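Local coordinates for penicillin-binding protein PbpB (Mycobacterium tuberculosis, PDB 6KGS) that cross-links the peptide stems of peptidoglycan as a penicillin-sensitive transpeptidase of cell-wall synthesis, and is acylated here by the carbapenem meropenem, at the MER site. Coordinates in Å, arbitrary orientation; residue numbers count along the deposited sequence, not the author numbering.

The MER site. Residues 268-269, 307, 324, 326, 382, 461, 475-478, 528. With MER ((4R,5S)-3-{[(3S,5S)-5-(dimethylcarbamoyl)pyrrolidin-3-yl]sulfanyl}-5-[(2S,3R)-3-hydroxy-1-oxobutan-2-yl]-4-methyl-4,5-d ihydro-1H-pyrrole-2-carboxylic acid), chain B.
Meropenem lies opened and covalently trapped in the transpeptidase cleft, a groove walled on one side by strand 473-483 and on the other by Ser324, Asn326 and Ala307. The floor is the nucleophile Ser269, at the start of 3-10 helix 268-271: its OG, anti to its own carbonyl carbon (chi1 -60°), is bonded to C1 of the former beta-lactam carbonyl as an acyl-ester. The acyl carbonyl oxygen O6 sits in the oxyanion hole, gripped by the backbone N of Thr478 at 2.8 Å and, more weakly, by the N-H of Ser269 itself.

The strand wall carries the KTG motif, Lys475-Thr476-Gly477. Thr476 OG1, held in the crowded position between backbone N and carbonyl carbon, reaches the pyrroline carboxylate oxygen O12 of MER at 2.7 Å; Thr461 OG1 meets that same hydroxyl from the side, 2.6 Å from Thr476 OG1, which should help to fix its rotation. Bent at chi2 and chi4, the Lys475 chain brings NZ under this corner, 3.4 Å from MER O12 in a salt bridge, while also donating to Ser324 OG and to a carbonyl lone pair of Thr476. Such a charge would be expected to steady the carboxylate.

Across the groove stands the SXN motif. Ser324 swings OG anti to its backbone N (chi1 -159°), where it accepts a nearly straight bond from the ring nitrogen N10. The Ile382 carbonyl borders methyl C9. Ala307 CB acts as a partial lid, leaning over one face of the pyrroline at its C18 corner, 3.5 Å from MER C18, beside methyl C20.

The tail beyond S14 runs outward past Thr478 toward the imidazole of His528, which flanks the dimethylcarbamoyl end. About a third of the ligand surface stays uncovered, and the more open side is probably along this pyrrolidine and dimethylcarbamoyl tail. At the hydroxyethyl end, Asn326 ND2 donates to MER hydroxyl O8 at 2.6 Å, with O8 8° out of the amide plane.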
# COMPACT_ATOMS: atom_id res chain seq x y z
N GLY A 268 -7.00 10.70 -1.39
CA GLY A 268 -8.12 10.90 -2.29
C GLY A 268 -9.17 9.82 -2.09
O GLY A 268 -9.32 9.26 -0.99
N SER A 269 -9.91 9.53 -3.16
CA SER A 269 -11.11 8.69 -3.05
C SER A 269 -10.83 7.25 -2.63
O SER A 269 -11.78 6.53 -2.26
CB SER A 269 -11.84 8.70 -4.39
OG SER A 269 -12.20 10.01 -4.72
N ALA A 307 -16.99 15.28 -9.53
CA ALA A 307 -16.02 15.46 -10.62
C ALA A 307 -16.64 15.68 -12.00
O ALA A 307 -15.92 16.02 -12.96
CB ALA A 307 -15.09 14.24 -10.71
N SER A 324 -17.47 6.91 -7.78
CA SER A 324 -16.75 7.83 -6.90
C SER A 324 -17.42 9.21 -6.81
O SER A 324 -16.81 10.25 -7.06
CB SER A 324 -15.28 7.94 -7.34
OG SER A 324 -14.50 8.41 -6.25
N ASN A 326 -18.54 12.26 -4.77
CA ASN A 326 -18.23 12.95 -3.52
C ASN A 326 -19.50 13.30 -2.75
O ASN A 326 -19.57 13.11 -1.53
CB ASN A 326 -17.43 14.23 -3.79
CG ASN A 326 -16.04 13.95 -4.30
OD1 ASN A 326 -15.49 12.87 -4.07
ND2 ASN A 326 -15.45 14.94 -4.98
N ILE A 382 -13.72 11.90 1.72
CA ILE A 382 -13.32 11.76 0.32
C ILE A 382 -11.81 11.69 0.16
O ILE A 382 -11.31 11.61 -0.98
CB ILE A 382 -13.91 12.88 -0.56
CG1 ILE A 382 -13.28 14.24 -0.22
CG2 ILE A 382 -15.45 12.90 -0.43
CD1 ILE A 382 -13.82 15.41 -1.07
N THR A 461 -15.29 3.77 -12.33
CA THR A 461 -14.18 4.66 -12.69
C THR A 461 -12.91 3.92 -13.10
O THR A 461 -12.02 4.56 -13.66
CB THR A 461 -13.84 5.58 -11.52
OG1 THR A 461 -13.45 4.78 -10.39
CG2 THR A 461 -15.04 6.50 -11.13
N LYS A 475 -10.43 0.42 -5.84
CA LYS A 475 -10.90 1.80 -5.76
C LYS A 475 -9.83 2.73 -6.34
O LYS A 475 -8.65 2.54 -6.07
CB LYS A 475 -11.24 2.19 -4.30
CG LYS A 475 -11.85 3.61 -4.14
CD LYS A 475 -13.23 3.69 -4.83
CE LYS A 475 -13.82 5.10 -4.84
NZ LYS A 475 -13.21 5.90 -5.95
N THR A 476 -10.27 3.71 -7.14
CA THR A 476 -9.42 4.72 -7.76
C THR A 476 -9.32 5.95 -6.87
O THR A 476 -10.23 6.24 -6.08
CB THR A 476 -9.97 5.15 -9.13
OG1 THR A 476 -11.38 5.42 -8.99
CG2 THR A 476 -9.76 4.05 -10.21
N GLY A 477 -8.24 6.70 -7.02
CA GLY A 477 -8.08 7.94 -6.28
C GLY A 477 -7.27 8.98 -7.01
O GLY A 477 -6.31 8.68 -7.73
N THR A 478 -7.66 10.23 -6.78
CA THR A 478 -6.96 11.42 -7.26
C THR A 478 -7.04 12.45 -6.13
O THR A 478 -8.15 12.76 -5.67
CB THR A 478 -7.60 11.97 -8.54
OG1 THR A 478 -7.60 10.95 -9.54
CG2 THR A 478 -6.84 13.18 -9.06
N HIS A 528 -4.77 9.78 -16.33
CA HIS A 528 -3.80 9.68 -15.24
C HIS A 528 -4.33 8.73 -14.18
O HIS A 528 -4.62 9.10 -13.04
CB HIS A 528 -3.46 11.07 -14.69
CG HIS A 528 -4.63 11.80 -14.15
ND1 HIS A 528 -5.90 11.62 -14.64
CD2 HIS A 528 -4.71 12.76 -13.19
CE1 HIS A 528 -6.73 12.39 -13.96
NE2 HIS A 528 -6.04 13.11 -13.09
C1 MER B . -11.43 10.90 -5.61
C2 MER B . -12.39 11.45 -9.25
C3 MER B . -12.05 12.19 -6.15
C4 MER B . -13.22 11.88 -7.10
C5 MER B . -12.61 10.29 -8.65
O6 MER B . -10.29 10.54 -5.87
C7 MER B . -12.49 13.08 -4.96
O8 MER B . -12.98 14.35 -5.41
C9 MER B . -11.37 13.37 -3.96
N10 MER B . -13.25 10.43 -7.42
C11 MER B . -12.23 8.96 -9.17
O12 MER B . -12.05 7.99 -8.31
O13 MER B . -12.03 8.69 -10.35
S14 MER B . -11.43 11.67 -10.61
C15 MER B . -12.35 11.34 -12.09
C16 MER B . -12.47 12.59 -12.93
C17 MER B . -11.75 12.34 -14.25
C18 MER B . -13.09 12.52 -8.49
N19 MER B . -10.89 11.15 -14.02
C20 MER B . -12.28 13.80 -8.52
C21 MER B . -11.63 10.35 -13.01
C22 MER B . -11.03 13.59 -14.66
N23 MER B . -9.69 13.64 -14.85
O24 MER B . -11.75 14.56 -14.84
C25 MER B . -9.04 12.93 -15.94
C26 MER B . -8.81 14.45 -14.03